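Local coordinates for YlmD (Geobacillus stearothermophilus, PDB 6T1B), which catalyses the phosphorolysis of adenosine, inosine and S-methyl-5'-thioadenosine, and also deaminates adenosine, at residues A[182-187]-A[243-248]. Residues are numbered along the deposited sequence; the frame is centred on the assembly and turned at random. Where two conformers were deposited one is given.
Sequences PCCYTV and CTSCEE
Cys183 and Cys184 from one loop face Cys243 and Cys246 from another, and the four SG atoms all bind one zinc ion. No hydrogen bond joins the two segments directly; the metal does. Cys183 SG lies 3.7 Å from Cys243 SG and 3.8 Å from Cys246 SG. Cys184 SG is 3.6 Å from Cys246 SG and 4.0 Å from Cys243 SG. The two sulfurs within each segment are similarly spaced, so the four form a nearly regular tetrahedron. Neighbours in sequence, Cys183 and Cys184 reach the same ion through different first torsions: SG of Cys183 sits between its backbone N and carbonyl carbon (chi1 36°), whereas SG of Cys184 is anti to its carbonyl carbon (chi1 -59°). Beside the cluster, Ser245, deposited in two conformers, packs its CB 3.6 Å from Cys184 SG in one of them. In the second shell, Cys246 N donates to Cys243 SG at 3.3 Å, with an N-H...S angle of 155°, within the CxxC turn, and the backbone bond from Glu247 N to Cys243 O (3.0 Å) spans the helical turn of 244-246. Replacing Cys243 by an alanine would probably leave the zinc with three thiolates and Cys246 N without its sulfur acceptor. Farther out, Thr244 OG1 bonds Asp125 OD2 and Arg256 NH1 binds Ser245 O, while backbone bonds from Tyr185 and Val187 tie the other segment to strand 214-217. This second zinc is probably structural; it is distinct from the catalytic zinc, whose ligand Cys126 has its side chain about 12 Å from that of Ser245. Four thiolates around one divalent ion would carry net negative charge, which hydrogen bonding to Cys243 SG, including that from Cys246 N, is likely to moderate, and the shared metal clasps together loops 56 residues apart in sequence.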
loop_
_atom_site.group_PDB
_atom_site.type_symbol
_atom_site.label_atom_id
_atom_site.label_comp_id
_atom_site.label_asym_id
_atom_site.label_seq_id
_atom_site.Cartn_x
_atom_site.Cartn_y
_atom_site.Cartn_z
ATOM N N PRO A 182 -10.966 -10.047 6.761
ATOM C CA PRO A 182 -11.412 -11.443 6.783
ATOM C C PRO A 182 -12.911 -11.551 6.764
ATOM O O PRO A 182 -13.444 -12.620 6.435
ATOM C CB PRO A 182 -10.821 -11.986 8.088
ATOM C CG PRO A 182 -10.615 -10.770 8.950
ATOM C CD PRO A 182 -10.299 -9.639 8.006
ATOM N N CYS A 183 -13.607 -10.469 7.136
ATOM C CA CYS A 183 -15.047 -10.368 6.933
ATOM C C CYS A 183 -15.460 -10.703 5.505
ATOM O O CYS A 183 -16.560 -11.226 5.291
ATOM C CB CYS A 183 -15.493 -8.935 7.264
ATOM S SG CYS A 183 -14.302 -7.607 6.812
ATOM N N CYS A 184 -14.596 -10.401 4.524
ATOM C CA CYS A 184 -14.948 -10.482 3.116
ATOM C C CYS A 184 -13.988 -11.295 2.254
ATOM O O CYS A 184 -14.280 -11.494 1.075
ATOM C CB CYS A 184 -14.998 -9.063 2.505
ATOM S SG CYS A 184 -16.167 -7.906 3.281
ATOM N N TYR A 185 -12.847 -11.736 2.776
ATOM C CA TYR A 185 -11.821 -12.387 1.965
ATOM C C TYR A 185 -11.713 -13.846 2.386
ATOM O O TYR A 185 -11.159 -14.150 3.451
ATOM C CB TYR A 185 -10.479 -11.684 2.146
ATOM C CG TYR A 185 -9.396 -12.076 1.159
ATOM C CD1 TYR A 185 -9.697 -12.567 -0.106
ATOM C CD2 TYR A 185 -8.058 -11.935 1.500
ATOM C CE1 TYR A 185 -8.683 -12.909 -1.000
ATOM C CE2 TYR A 185 -7.049 -12.265 0.621
ATOM C CZ TYR A 185 -7.364 -12.754 -0.623
ATOM O OH TYR A 185 -6.356 -13.096 -1.499
ATOM N N THR A 186 -12.232 -14.740 1.558
ATOM C CA THR A 186 -12.189 -16.176 1.799
ATOM C C THR A 186 -11.287 -16.817 0.756
ATOM O O THR A 186 -11.439 -16.560 -0.441
ATOM C CB THR A 186 -13.593 -16.782 1.725
ATOM O OG1 THR A 186 -14.409 -16.213 2.762
ATOM C CG2 THR A 186 -13.539 -18.302 1.903
ATOM N N VAL A 187 -10.356 -17.650 1.215
ATOM C CA VAL A 187 -9.357 -18.288 0.365
ATOM C C VAL A 187 -9.347 -19.787 0.653
ATOM O O VAL A 187 -10.018 -20.280 1.568
ATOM C CB VAL A 187 -7.956 -17.687 0.548
ATOM C CG1 VAL A 187 -8.007 -16.185 0.314
ATOM C CG2 VAL A 187 -7.402 -18.017 1.941
ATOM N N CYS A 243 -12.041 -1.781 6.072
ATOM C CA CYS A 243 -12.118 -2.821 5.049
ATOM C C CYS A 243 -12.571 -2.186 3.739
ATOM O O CYS A 243 -13.626 -1.543 3.697
ATOM C CB CYS A 243 -13.145 -3.897 5.441
ATOM S SG CYS A 243 -13.404 -5.163 4.175
ATOM N N THR A 244 -11.790 -2.409 2.670
ATOM C CA THR A 244 -12.108 -1.864 1.353
ATOM C C THR A 244 -13.392 -2.455 0.789
ATOM O O THR A 244 -14.139 -1.758 0.101
ATOM C CB THR A 244 -10.952 -2.116 0.377
ATOM O OG1 THR A 244 -10.531 -3.487 0.462
ATOM C CG2 THR A 244 -9.793 -1.268 0.718
ATOM N N SER A 245 -13.627 -3.753 1.028
ATOM C CA SER A 245 -14.863 -4.344 0.547
ATOM C C SER A 245 -16.064 -3.801 1.313
ATOM O O SER A 245 -17.084 -3.505 0.691
ATOM C CB SER A 245 -14.814 -5.877 0.591
ATOM O OG SER A 245 -16.108 -6.438 0.396
ATOM N N CYS A 246 -15.962 -3.653 2.630
ATOM C CA CYS A 246 -17.096 -3.248 3.439
ATOM C C CYS A 246 -17.483 -1.796 3.214
ATOM O O CYS A 246 -18.663 -1.463 3.190
ATOM C CB CYS A 246 -16.750 -3.422 4.917
ATOM S SG CYS A 246 -16.872 -5.142 5.524
ATOM N N GLU A 247 -16.483 -0.917 3.118
ATOM C CA GLU A 247 -16.711 0.530 3.050
ATOM C C GLU A 247 -16.866 0.934 1.589
ATOM O O GLU A 247 -16.035 1.627 1.004
ATOM C CB GLU A 247 -15.595 1.260 3.793
ATOM C CG GLU A 247 -15.596 0.888 5.284
ATOM C CD GLU A 247 -14.513 1.526 6.163
ATOM O OE1 GLU A 247 -14.021 2.646 5.886
ATOM O OE2 GLU A 247 -14.166 0.890 7.189
ATOM N N GLU A 248 -17.989 0.476 1.012
ATOM C CA GLU A 248 -18.251 0.668 -0.406
ATOM C C GLU A 248 -18.409 2.128 -0.791
ATOM O O GLU A 248 -18.254 2.472 -1.967
ATOM C CB GLU A 248 -19.476 -0.102 -0.871
ATOM C CG GLU A 248 -19.813 0.175 -2.335
ATOM C CD GLU A 248 -20.807 -0.808 -2.923
ATOM O OE1 GLU A 248 -21.630 -1.344 -2.150
ATOM O OE2 GLU A 248 -20.760 -1.043 -4.159
#